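Local coordinates for De Novo Protein OR329 (Artificial gene, PDB 4HXT), which has no known natural function, being a computationally designed armadillo-repeat protein, made as a self-assembling homo-oligomer and found here as a pair of copies, at residues E131-L136 against R150-I155; G158-I163 against S199-A204; G170-L175 against R192-I197; K177-T182 against E215-L220; V186-A191 against S226-E231. All blocks are in the same frame, centred on the assembly; numbering follows the deposited sequence.

Contacts 1 and 3 are the buried, all-hydrocarbon core: each packs two antiparallel-running helices of one repeat through the same leucine, alanine and isoleucine pattern, 42 residues apart. The other three join neighbouring repeats. Contact 4 continues from helix 171-178 of contact 3 and is leucine-rich, but one margin reaches solvent. Contact 5 shares helix 184-197 with contact 3, runs its helices nearly parallel and brings in lysine and glutamate, being only partly buried. Contact 2 lies where two helices begin, with prolines, a glycine and a buried aspartate, and it alone is touched by the second subunit. Contacts 4 and 5 are themselves in touch, their centres about 9 Å apart.

Contact 1. Residues E131-L136 against R150-I155; sequences EVLVKL and RALANI
No flat group comes between L133 and L152; the planar side chains of helix 142-155 lie on its other sides. The carboxamide of N154 uses both its polar atoms there, OD1 accepting from R192 NH1 and ND2 donating to A111 O, while the R150 guanidinium pairs with E147 and N112. What remains for helix 129-136 is a surface of plain hydrocarbon. L133 carries the contact. Its CD1 meets I155 CD1 at 3.6 Å, methyl to methyl, and the same CD1 rests 3.9 Å from A151 CB. The first torsion (chi1 -71°) sets L133 CG anti to the carbonyl carbon, and CD1 lies beyond it. Nearer the backbone L133 CB lies 3.9 Å from L152 CD2. The other methyl of L152, CD1, reaches V134 CG2 at 4.1 Å, the two side chains lying at about a right angle. All five residues are buried, and no hydrogen bond crosses, so shape and hydrophobic burial alone join the segments. L95 and L137 extend the apolar surroundings. The axes of the two short segments approach to 10.0 Å and their N-to-C directions differ by 139°. Both segments fall within one armadillo repeat, and such an inclined antiparallel helix pair forms part of that repeat's hydrophobic core.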
# COMPACT_ATOMS: atom_id res chain seq x y z
N GLU A 131 19.11 1.43 -1.43
CA GLU A 131 20.50 1.00 -1.32
C GLU A 131 21.35 2.03 -0.58
O GLU A 131 22.22 1.68 0.22
CB GLU A 131 21.08 0.75 -2.71
CG GLU A 131 22.60 0.74 -2.75
CD GLU A 131 23.15 0.28 -4.08
OE1 GLU A 131 22.59 0.68 -5.12
OE2 GLU A 131 24.14 -0.48 -4.08
N VAL A 132 21.10 3.31 -0.84
CA VAL A 132 21.87 4.36 -0.16
C VAL A 132 21.53 4.36 1.33
O VAL A 132 22.43 4.42 2.18
CB VAL A 132 21.57 5.76 -0.75
CG1 VAL A 132 22.36 6.82 0.01
CG2 VAL A 132 21.93 5.79 -2.23
N LEU A 133 20.24 4.27 1.65
CA LEU A 133 19.80 4.25 3.04
C LEU A 133 20.39 3.07 3.80
O LEU A 133 20.74 3.18 4.98
CB LEU A 133 18.27 4.19 3.12
CG LEU A 133 17.56 5.48 2.70
CD1 LEU A 133 16.07 5.24 2.60
CD2 LEU A 133 17.86 6.58 3.71
N VAL A 134 20.50 1.92 3.13
CA VAL A 134 21.07 0.74 3.75
C VAL A 134 22.52 1.03 4.12
O VAL A 134 22.98 0.66 5.20
CB VAL A 134 20.99 -0.48 2.82
CG1 VAL A 134 21.89 -1.60 3.34
CG2 VAL A 134 19.56 -0.97 2.74
N LYS A 135 23.22 1.71 3.22
CA LYS A 135 24.61 2.07 3.49
C LYS A 135 24.70 2.99 4.71
O LYS A 135 25.61 2.86 5.54
CB LYS A 135 25.23 2.76 2.27
CG LYS A 135 26.66 3.24 2.47
CD LYS A 135 27.42 3.30 1.16
CE LYS A 135 27.61 1.90 0.57
NZ LYS A 135 28.44 1.91 -0.68
N LEU A 136 23.75 3.92 4.84
CA LEU A 136 23.76 4.83 5.98
C LEU A 136 23.45 4.15 7.31
O LEU A 136 23.69 4.73 8.37
CB LEU A 136 22.79 5.99 5.75
CG LEU A 136 23.46 7.22 5.13
CD1 LEU A 136 24.09 6.86 3.81
CD2 LEU A 136 22.43 8.32 4.94
N ARG A 150 14.75 4.51 10.43
CA ARG A 150 13.35 4.92 10.46
C ARG A 150 12.80 4.99 9.04
O ARG A 150 11.68 4.57 8.78
CB ARG A 150 13.20 6.29 11.14
CG ARG A 150 11.74 6.76 11.23
CD ARG A 150 11.56 7.99 12.11
NE ARG A 150 12.03 9.22 11.48
CZ ARG A 150 11.25 10.05 10.79
NH1 ARG A 150 9.96 9.79 10.63
NH2 ARG A 150 11.77 11.15 10.25
N ALA A 151 13.60 5.50 8.10
CA ALA A 151 13.17 5.60 6.72
C ALA A 151 12.92 4.20 6.15
O ALA A 151 11.90 3.95 5.50
CB ALA A 151 14.23 6.32 5.88
N LEU A 152 13.85 3.28 6.41
CA LEU A 152 13.71 1.92 5.92
C LEU A 152 12.50 1.22 6.53
O LEU A 152 11.82 0.46 5.85
CB LEU A 152 15.00 1.13 6.20
CG LEU A 152 16.17 1.53 5.30
CD1 LEU A 152 17.42 0.79 5.74
CD2 LEU A 152 15.85 1.21 3.84
N ALA A 153 12.23 1.49 7.80
CA ALA A 153 11.07 0.88 8.46
C ALA A 153 9.79 1.36 7.77
O ALA A 153 8.86 0.57 7.54
CB ALA A 153 11.04 1.27 9.94
N ASN A 154 9.73 2.64 7.43
CA ASN A 154 8.56 3.19 6.76
C ASN A 154 8.44 2.65 5.35
O ASN A 154 7.35 2.31 4.88
CB ASN A 154 8.61 4.72 6.74
CG ASN A 154 8.46 5.31 8.12
OD1 ASN A 154 8.16 4.60 9.08
ND2 ASN A 154 8.67 6.62 8.23
N ILE A 155 9.57 2.57 4.66
CA ILE A 155 9.58 2.04 3.30
C ILE A 155 9.07 0.60 3.32
O ILE A 155 8.31 0.19 2.44
CB ILE A 155 11.01 2.08 2.71
CG1 ILE A 155 11.39 3.54 2.41
CG2 ILE A 155 11.10 1.22 1.46
CD1 ILE A 155 12.82 3.73 1.99

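Contact 2. Residues G158-I163 against S199-A204; sequences GPDEAI and SGPTSA
Apolar packing centres on I163, whose two branches serve different partners. Its CD1 comes down on the backbone of G200, 3.6 Å from G200 CA, where no side chain stands in the way. Its CG2 faces the start of helix 202-210, lying 3.8 Å from A204 CB and 4.0 Å from P201 CD. The fork follows from the torsions: CG1 is anti to the carbonyl carbon (chi1 -68°) and chi2 (177°) extends CD1 on from it to the glycine, whereas CG2 is anti to the backbone N and turns to the proline and alanine. The polar group of the contact is the carboxylate of D160, and it makes no hydrogen bond to the other segment. D160 OD1 instead sits against the carbons of the P201 ring, 3.2 Å from P201 CB and equally far from P201 CG and P201 CD. D160 CG is anti to its own N (chi1 -174°), which carries the carboxylate to the proline. The same OD1 also lies close to E119 OE2 of the second subunit, a meeting of like charges that may raise the affinity of one of the two for a proton. Backbone geometry matches on the two sides: P159 and P201 each occupy the N-cap position, directly ahead of helices 160-168 and 202-210. These two helix starts stand side by side at the subunit interface, where P159 packs on P159 of the second subunit; behind them A162 leans on helix 118-126, and I163 and A204 both rest on I197 of helix 184-197.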
# COMPACT_ATOMS: atom_id res chain seq x y z
N GLY A 158 5.39 -0.43 2.86
CA GLY A 158 4.75 -0.23 1.57
C GLY A 158 4.49 -1.48 0.76
O GLY A 158 4.34 -2.57 1.32
N PRO A 159 4.43 -1.36 -0.57
CA PRO A 159 4.18 -2.51 -1.45
C PRO A 159 5.30 -3.54 -1.46
O PRO A 159 6.39 -3.31 -0.93
CB PRO A 159 3.97 -1.86 -2.81
CG PRO A 159 4.84 -0.66 -2.74
CD PRO A 159 4.58 -0.12 -1.36
N ASP A 160 5.02 -4.69 -2.07
CA ASP A 160 5.97 -5.78 -2.18
C ASP A 160 7.31 -5.32 -2.76
O ASP A 160 8.37 -5.68 -2.25
CB ASP A 160 5.40 -6.89 -3.07
CG ASP A 160 6.27 -8.12 -3.11
OD1 ASP A 160 6.21 -8.92 -2.16
OD2 ASP A 160 7.03 -8.29 -4.09
N GLU A 161 7.24 -4.54 -3.83
CA GLU A 161 8.43 -4.03 -4.51
C GLU A 161 9.40 -3.30 -3.58
O GLU A 161 10.61 -3.40 -3.74
CB GLU A 161 8.03 -3.09 -5.65
CG GLU A 161 7.26 -3.73 -6.80
CD GLU A 161 5.89 -4.25 -6.39
OE1 GLU A 161 5.18 -3.54 -5.65
OE2 GLU A 161 5.53 -5.37 -6.83
N ALA A 162 8.85 -2.54 -2.64
CA ALA A 162 9.65 -1.78 -1.69
C ALA A 162 10.43 -2.71 -0.75
O ALA A 162 11.61 -2.48 -0.49
CB ALA A 162 8.74 -0.84 -0.87
N ILE A 163 9.77 -3.74 -0.25
CA ILE A 163 10.43 -4.69 0.65
C ILE A 163 11.50 -5.48 -0.13
O ILE A 163 12.59 -5.73 0.37
CB ILE A 163 9.40 -5.66 1.28
CG1 ILE A 163 8.48 -4.89 2.23
CG2 ILE A 163 10.11 -6.80 1.99
CD1 ILE A 163 7.38 -5.71 2.87
N SER A 199 6.19 -8.83 7.04
CA SER A 199 4.79 -8.91 6.61
C SER A 199 4.76 -8.92 5.09
O SER A 199 3.69 -8.86 4.47
CB SER A 199 3.99 -7.73 7.14
OG SER A 199 4.41 -6.52 6.55
N GLY A 200 5.94 -9.01 4.48
CA GLY A 200 6.03 -9.01 3.03
C GLY A 200 6.04 -10.40 2.41
O GLY A 200 5.45 -11.34 2.95
N PRO A 201 6.73 -10.56 1.27
CA PRO A 201 6.81 -11.84 0.57
C PRO A 201 7.62 -12.87 1.33
O PRO A 201 8.47 -12.53 2.15
CB PRO A 201 7.46 -11.46 -0.75
CG PRO A 201 8.42 -10.39 -0.33
CD PRO A 201 7.59 -9.55 0.62
N THR A 202 7.36 -14.14 1.05
CA THR A 202 8.07 -15.22 1.70
C THR A 202 9.57 -15.09 1.48
O THR A 202 10.37 -15.50 2.32
CB THR A 202 7.59 -16.58 1.17
OG1 THR A 202 6.16 -16.67 1.33
CG2 THR A 202 8.25 -17.73 1.93
N SER A 203 9.97 -14.51 0.35
CA SER A 203 11.39 -14.35 0.06
C SER A 203 12.06 -13.44 1.08
O SER A 203 13.25 -13.57 1.37
CB SER A 203 11.58 -13.77 -1.35
OG SER A 203 10.95 -12.51 -1.46
N ALA A 204 11.29 -12.49 1.62
CA ALA A 204 11.82 -11.58 2.63
C ALA A 204 11.99 -12.33 3.94
O ALA A 204 12.94 -12.09 4.69
CB ALA A 204 10.87 -10.39 2.81

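Contact 3. Residues G170-L175 against R192-I197; sequences GGVEVL and RALANI
I197 and A193, the two residues that receive the L175 methyl, are tied to each other by one of the shortest polar bonds here, I197 N to A193 O at 2.8 Å, which places both side chains on the same face of the helix. L175 CD1 lies before this pair, 3.6 Å from I197 CD1 and 3.9 Å from A193 CB; chi1 (-69°) sets L175 CG anti to the carbonyl carbon, and CD1 lies beyond it. Closer to the backbone, L175 CB packs 4.0 Å from L194 CD2. The carbonyl end of L175 is covered too, since L194 CD1 stands 4.0 Å from L175 O. One turn earlier V172 adds a looser layer: its CG1 approaches L194 CD2 and its CG2 approaches I197 CD1, both at 4.3 Å. G170, with positive phi (77°), ends one helix in a Schellman motif and is N-cap of the next, 171-178. The segment axes approach to 10.4 Å with directions 141° apart, an antiparallel-running pair within one armadillo repeat. On the far side of helix 184-197, N196 binds R234 and the carbonyl of A153. Segment 192-197 thus stands between helices 142-155 and 226-241, with V172 and I197 also resting on helix 202-210.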
# COMPACT_ATOMS: atom_id res chain seq x y z
N GLY A 170 20.50 -5.96 0.52
CA GLY A 170 21.18 -6.57 1.65
C GLY A 170 20.84 -5.90 2.98
O GLY A 170 21.53 -6.09 3.98
N GLY A 171 19.77 -5.13 2.99
CA GLY A 171 19.37 -4.44 4.20
C GLY A 171 18.98 -5.33 5.37
O GLY A 171 19.19 -4.96 6.53
N VAL A 172 18.41 -6.51 5.09
CA VAL A 172 17.99 -7.40 6.17
C VAL A 172 19.11 -7.78 7.13
O VAL A 172 18.96 -7.69 8.35
CB VAL A 172 17.34 -8.68 5.60
CG1 VAL A 172 17.01 -9.64 6.73
CG2 VAL A 172 16.08 -8.32 4.82
N GLU A 173 20.25 -8.19 6.57
CA GLU A 173 21.40 -8.58 7.38
C GLU A 173 21.86 -7.40 8.22
O GLU A 173 22.17 -7.55 9.40
CB GLU A 173 22.55 -9.02 6.47
CG GLU A 173 23.82 -9.38 7.21
CD GLU A 173 24.98 -9.67 6.27
OE1 GLU A 173 24.84 -10.57 5.41
OE2 GLU A 173 26.03 -9.01 6.40
N VAL A 174 21.89 -6.22 7.61
CA VAL A 174 22.33 -5.01 8.31
C VAL A 174 21.37 -4.67 9.46
O VAL A 174 21.81 -4.39 10.57
CB VAL A 174 22.44 -3.81 7.34
CG1 VAL A 174 22.98 -2.59 8.06
CG2 VAL A 174 23.36 -4.17 6.18
N LEU A 175 20.07 -4.71 9.18
CA LEU A 175 19.07 -4.40 10.20
C LEU A 175 19.12 -5.39 11.36
O LEU A 175 18.89 -5.01 12.51
CB LEU A 175 17.66 -4.41 9.57
CG LEU A 175 17.34 -3.27 8.59
CD1 LEU A 175 16.04 -3.56 7.84
CD2 LEU A 175 17.24 -1.94 9.35
N ARG A 192 11.30 -2.46 14.19
CA ARG A 192 10.07 -2.14 13.46
C ARG A 192 10.26 -2.44 11.98
O ARG A 192 9.38 -3.00 11.33
CB ARG A 192 9.70 -0.66 13.64
CG ARG A 192 8.40 -0.25 12.96
CD ARG A 192 7.91 1.12 13.45
NE ARG A 192 8.78 2.23 13.04
CZ ARG A 192 8.70 2.85 11.87
NH1 ARG A 192 7.79 2.47 10.98
NH2 ARG A 192 9.52 3.86 11.59
N ALA A 193 11.42 -2.09 11.44
CA ALA A 193 11.70 -2.35 10.02
C ALA A 193 11.60 -3.84 9.71
O ALA A 193 11.00 -4.23 8.71
CB ALA A 193 13.09 -1.83 9.65
N LEU A 194 12.18 -4.68 10.57
CA LEU A 194 12.15 -6.11 10.36
C LEU A 194 10.74 -6.68 10.49
O LEU A 194 10.36 -7.59 9.76
CB LEU A 194 13.10 -6.82 11.32
CG LEU A 194 14.57 -6.60 10.96
CD1 LEU A 194 15.46 -7.06 12.10
CD2 LEU A 194 14.90 -7.34 9.66
N ALA A 195 9.96 -6.15 11.44
CA ALA A 195 8.59 -6.62 11.63
C ALA A 195 7.81 -6.30 10.37
O ALA A 195 6.97 -7.10 9.93
CB ALA A 195 7.95 -5.91 12.84
N ASN A 196 8.08 -5.14 9.78
CA ASN A 196 7.41 -4.72 8.56
C ASN A 196 7.87 -5.55 7.37
O ASN A 196 7.06 -5.96 6.54
CB ASN A 196 7.64 -3.23 8.31
CG ASN A 196 6.85 -2.36 9.27
OD1 ASN A 196 5.95 -2.84 9.95
ND2 ASN A 196 7.18 -1.08 9.33
N ILE A 197 9.17 -5.78 7.29
CA ILE A 197 9.72 -6.59 6.21
C ILE A 197 9.11 -7.98 6.30
O ILE A 197 8.83 -8.61 5.28
CB ILE A 197 11.26 -6.70 6.33
CG1 ILE A 197 11.90 -5.34 5.99
CG2 ILE A 197 11.79 -7.82 5.45
CD1 ILE A 197 13.38 -5.28 6.23

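Contact 4. Residues K177-T182 against E215-L220; sequences KLLTST and EVLQKL
L179 packs tightly against V216, L217 and L220, whereas T180, the next residue, only brushes V216 at the solvent margin. In the tight part L179 CD1 touches two residues at equal range, V216 CG1 and L217 CD2, each 3.6 Å away. L179 CB is as near to V216 CG1, again at 3.6 Å, so this valine methyl fits against both the root and one branch of the leucine. The other branch, L179 CD2, faces L220 CD1 at 3.8 Å, the two leucine side chains lying at about a right angle. L220 CD2 covers the backbone as well, 3.8 Å from L179 O. CG1 of V216 is anti to its own N (chi1 180°), which aims that methyl at L179. L179 and both leucines opposite are buried; farther in, L179 continues onto A191 and L194, and L217 onto A235, L236 and I239. The loose side is a single methyl contact, T180 CG2 to V216 CG1 at 4.2 Å, with T180 exposed and V216 itself partly so. No hydrogen bond spans the two segments on either the tight or the loose side. A type I beta turn runs from L178 to S181, closed by S181 N to L178 O at 3.0 Å, and S181 OG then accepts from the backbone N of D183 ahead of helix 184-197. L179 of this turn, packed against V216, L217 and L220 at and beside helix 213-219, joins two consecutive armadillo repeats, extending the hydrophobic core from one to the next, as in an armadillo-type superhelix.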
# COMPACT_ATOMS: atom_id res chain seq x y z
N LYS A 177 21.77 -6.81 12.41
CA LYS A 177 22.95 -6.42 13.17
C LYS A 177 22.60 -5.28 14.12
O LYS A 177 23.07 -5.24 15.25
CB LYS A 177 24.06 -5.96 12.22
CG LYS A 177 25.19 -5.22 12.93
CD LYS A 177 26.13 -4.54 11.94
CE LYS A 177 27.21 -3.76 12.67
NZ LYS A 177 26.63 -2.71 13.56
N LEU A 178 21.77 -4.36 13.65
CA LEU A 178 21.36 -3.22 14.46
C LEU A 178 20.40 -3.57 15.59
O LEU A 178 20.16 -2.75 16.47
CB LEU A 178 20.73 -2.14 13.57
CG LEU A 178 21.69 -1.42 12.63
CD1 LEU A 178 20.95 -0.33 11.87
CD2 LEU A 178 22.83 -0.82 13.43
N LEU A 179 19.85 -4.78 15.57
CA LEU A 179 18.94 -5.20 16.63
C LEU A 179 19.65 -5.23 17.98
O LEU A 179 19.00 -5.14 19.03
CB LEU A 179 18.35 -6.58 16.33
CG LEU A 179 17.27 -6.64 15.26
CD1 LEU A 179 16.77 -8.06 15.12
CD2 LEU A 179 16.12 -5.70 15.63
N THR A 180 20.97 -5.36 17.96
CA THR A 180 21.74 -5.40 19.20
C THR A 180 22.53 -4.11 19.41
O THR A 180 23.52 -4.09 20.15
CB THR A 180 22.70 -6.60 19.24
OG1 THR A 180 23.60 -6.53 18.13
CG2 THR A 180 21.92 -7.90 19.19
N SER A 181 22.10 -3.04 18.76
CA SER A 181 22.76 -1.75 18.90
C SER A 181 22.48 -1.19 20.30
O SER A 181 21.41 -1.43 20.86
CB SER A 181 22.22 -0.76 17.86
OG SER A 181 22.64 0.56 18.14
N THR A 182 23.44 -0.46 20.86
CA THR A 182 23.26 0.12 22.18
C THR A 182 22.43 1.39 22.08
O THR A 182 21.97 1.92 23.09
CB THR A 182 24.61 0.46 22.85
OG1 THR A 182 25.41 1.24 21.97
CG2 THR A 182 25.35 -0.81 23.22
N GLU A 215 16.64 -15.94 15.71
CA GLU A 215 17.31 -16.08 17.00
C GLU A 215 17.57 -14.74 17.68
O GLU A 215 17.52 -14.65 18.90
CB GLU A 215 18.62 -16.86 16.84
CG GLU A 215 18.43 -18.30 16.38
CD GLU A 215 18.44 -18.47 14.86
OE1 GLU A 215 18.16 -17.50 14.13
OE2 GLU A 215 18.73 -19.59 14.40
N VAL A 216 17.84 -13.70 16.89
CA VAL A 216 18.09 -12.39 17.48
C VAL A 216 16.79 -11.78 17.99
O VAL A 216 16.76 -11.17 19.06
CB VAL A 216 18.76 -11.43 16.47
CG1 VAL A 216 19.01 -10.08 17.12
CG2 VAL A 216 20.07 -12.02 15.97
N LEU A 217 15.72 -11.93 17.22
CA LEU A 217 14.42 -11.40 17.62
C LEU A 217 13.93 -12.11 18.88
O LEU A 217 13.33 -11.50 19.76
CB LEU A 217 13.41 -11.58 16.49
CG LEU A 217 13.65 -10.68 15.27
CD1 LEU A 217 12.77 -11.13 14.11
CD2 LEU A 217 13.36 -9.23 15.63
N GLN A 218 14.20 -13.41 18.96
CA GLN A 218 13.80 -14.21 20.11
C GLN A 218 14.40 -13.66 21.40
O GLN A 218 13.73 -13.58 22.43
CB GLN A 218 14.23 -15.67 19.91
CG GLN A 218 13.95 -16.57 21.10
CD GLN A 218 14.19 -18.04 20.80
OE1 GLN A 218 13.54 -18.62 19.93
NE2 GLN A 218 15.12 -18.65 21.52
N LYS A 219 15.67 -13.26 21.33
CA LYS A 219 16.33 -12.72 22.51
C LYS A 219 15.76 -11.36 22.92
O LYS A 219 15.73 -11.02 24.10
CB LYS A 219 17.84 -12.61 22.28
CG LYS A 219 18.60 -12.19 23.53
CD LYS A 219 20.10 -12.35 23.38
CE LYS A 219 20.81 -11.98 24.68
NZ LYS A 219 22.29 -12.16 24.59
N LEU A 220 15.28 -10.59 21.94
CA LEU A 220 14.71 -9.28 22.22
C LEU A 220 13.38 -9.38 22.95
O LEU A 220 12.84 -8.36 23.41
CB LEU A 220 14.53 -8.48 20.93
CG LEU A 220 15.81 -8.00 20.23
CD1 LEU A 220 15.44 -7.09 19.07
CD2 LEU A 220 16.68 -7.24 21.22

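Contact 5. Residues V186-A191 against S226-E231; sequences VQKEAA and SEVQKE
The helical segments carrying K188 and V228 run almost parallel, their directions 17° apart and their axes 8.9 Å apart at closest. CA atoms come near each other twice, K188 to V228 at 5.2 Å and A191 to E231 one turn on, and V228, A191 and the aliphatic parts of K188 and E231 fill the seam. V228 CG2 sits 3.7 Å from K188 CG, and Q187, whose NE2 donates to L179 O, flanks the same methyl with its amide oxygen. Deeper in, A191 CB meets E231 CB at 3.6 Å. Toward the solvent the lysine folds over the glutamate: K188 bends at chi3 (69°), and its CE lies 3.4 Å from E227 CG, carbon against carbon. The charged ends stay apart, with K188 NZ 6.1 Å from E227 OE1. E227 instead has its salt bridge within its own helix, from OE1 to K230 NZ. Its OE2 stands only 2.9 Å from E231 OE2; two carboxylates this close would repel if both were charged, which may raise the pKa of one. R234, in a salt bridge to E231 OE1, may partly offset its charge. Such side-by-side pairing joins long helices of two consecutive armadillo repeats, as in an armadillo-type solenoid. Helix 142-155 lies on another flank of helix 184-197, where E189 packs on R150 and A153, and V186 and A190 lie against L178.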
# COMPACT_ATOMS: atom_id res chain seq x y z
N VAL A 186 17.84 3.46 17.60
CA VAL A 186 18.25 2.69 16.43
C VAL A 186 17.68 1.28 16.50
O VAL A 186 17.16 0.75 15.51
CB VAL A 186 19.79 2.61 16.33
CG1 VAL A 186 20.21 1.61 15.26
CG2 VAL A 186 20.36 3.99 16.00
N GLN A 187 17.78 0.67 17.68
CA GLN A 187 17.29 -0.68 17.89
C GLN A 187 15.78 -0.76 17.65
O GLN A 187 15.29 -1.68 17.00
CB GLN A 187 17.63 -1.12 19.31
CG GLN A 187 17.19 -2.51 19.67
CD GLN A 187 17.62 -2.88 21.08
OE1 GLN A 187 17.34 -2.15 22.03
NE2 GLN A 187 18.28 -4.02 21.23
N LYS A 188 15.05 0.22 18.17
CA LYS A 188 13.61 0.27 18.01
C LYS A 188 13.22 0.34 16.53
O LYS A 188 12.33 -0.37 16.08
CB LYS A 188 13.04 1.47 18.78
CG LYS A 188 13.39 1.43 20.26
CD LYS A 188 13.05 2.73 21.00
CE LYS A 188 11.56 2.94 21.11
NZ LYS A 188 11.24 4.15 21.93
N GLU A 189 13.90 1.20 15.77
CA GLU A 189 13.61 1.35 14.35
C GLU A 189 14.00 0.10 13.56
O GLU A 189 13.32 -0.29 12.60
CB GLU A 189 14.37 2.55 13.78
CG GLU A 189 13.95 3.91 14.33
CD GLU A 189 12.51 4.27 14.01
OE1 GLU A 189 11.89 3.61 13.14
OE2 GLU A 189 12.00 5.23 14.61
N ALA A 190 15.11 -0.53 13.95
CA ALA A 190 15.56 -1.73 13.27
C ALA A 190 14.54 -2.85 13.50
O ALA A 190 14.24 -3.62 12.59
CB ALA A 190 16.93 -2.15 13.79
N ALA A 191 14.01 -2.93 14.72
CA ALA A 191 13.03 -3.96 15.05
C ALA A 191 11.72 -3.72 14.29
O ALA A 191 11.10 -4.67 13.80
CB ALA A 191 12.75 -3.96 16.55
N SER A 226 9.74 -1.94 26.06
CA SER A 226 8.48 -2.51 25.57
C SER A 226 8.24 -2.35 24.07
O SER A 226 7.62 -3.21 23.45
CB SER A 226 7.30 -1.91 26.35
OG SER A 226 7.22 -0.51 26.13
N GLU A 227 8.71 -1.25 23.49
CA GLU A 227 8.53 -1.01 22.06
C GLU A 227 9.32 -2.04 21.27
O GLU A 227 8.85 -2.57 20.27
CB GLU A 227 8.98 0.40 21.70
CG GLU A 227 9.18 0.66 20.20
CD GLU A 227 7.92 0.45 19.38
OE1 GLU A 227 6.81 0.44 19.97
OE2 GLU A 227 8.04 0.31 18.14
N VAL A 228 10.54 -2.33 21.73
CA VAL A 228 11.38 -3.32 21.06
C VAL A 228 10.72 -4.68 21.20
O VAL A 228 10.66 -5.45 20.25
CB VAL A 228 12.79 -3.38 21.69
CG1 VAL A 228 13.60 -4.49 21.03
CG2 VAL A 228 13.49 -2.05 21.54
N GLN A 229 10.24 -4.98 22.41
CA GLN A 229 9.57 -6.25 22.65
C GLN A 229 8.38 -6.38 21.73
O GLN A 229 8.20 -7.40 21.08
CB GLN A 229 9.07 -6.34 24.09
CG GLN A 229 10.14 -6.54 25.14
CD GLN A 229 9.53 -6.70 26.52
OE1 GLN A 229 8.92 -5.77 27.05
NE2 GLN A 229 9.67 -7.88 27.10
N LYS A 230 7.55 -5.34 21.70
CA LYS A 230 6.36 -5.33 20.87
C LYS A 230 6.68 -5.57 19.40
O LYS A 230 5.98 -6.32 18.73
CB LYS A 230 5.60 -4.01 21.04
CG LYS A 230 4.30 -3.95 20.26
CD LYS A 230 3.48 -2.72 20.61
CE LYS A 230 4.16 -1.43 20.18
NZ LYS A 230 3.33 -0.23 20.50
N GLU A 231 7.73 -4.92 18.90
CA GLU A 231 8.11 -5.11 17.50
C GLU A 231 8.67 -6.51 17.28
O GLU A 231 8.39 -7.16 16.27
CB GLU A 231 9.15 -4.07 17.07
CG GLU A 231 8.66 -2.63 17.04
CD GLU A 231 7.50 -2.40 16.07
OE1 GLU A 231 7.35 -3.19 15.11
OE2 GLU A 231 6.75 -1.42 16.26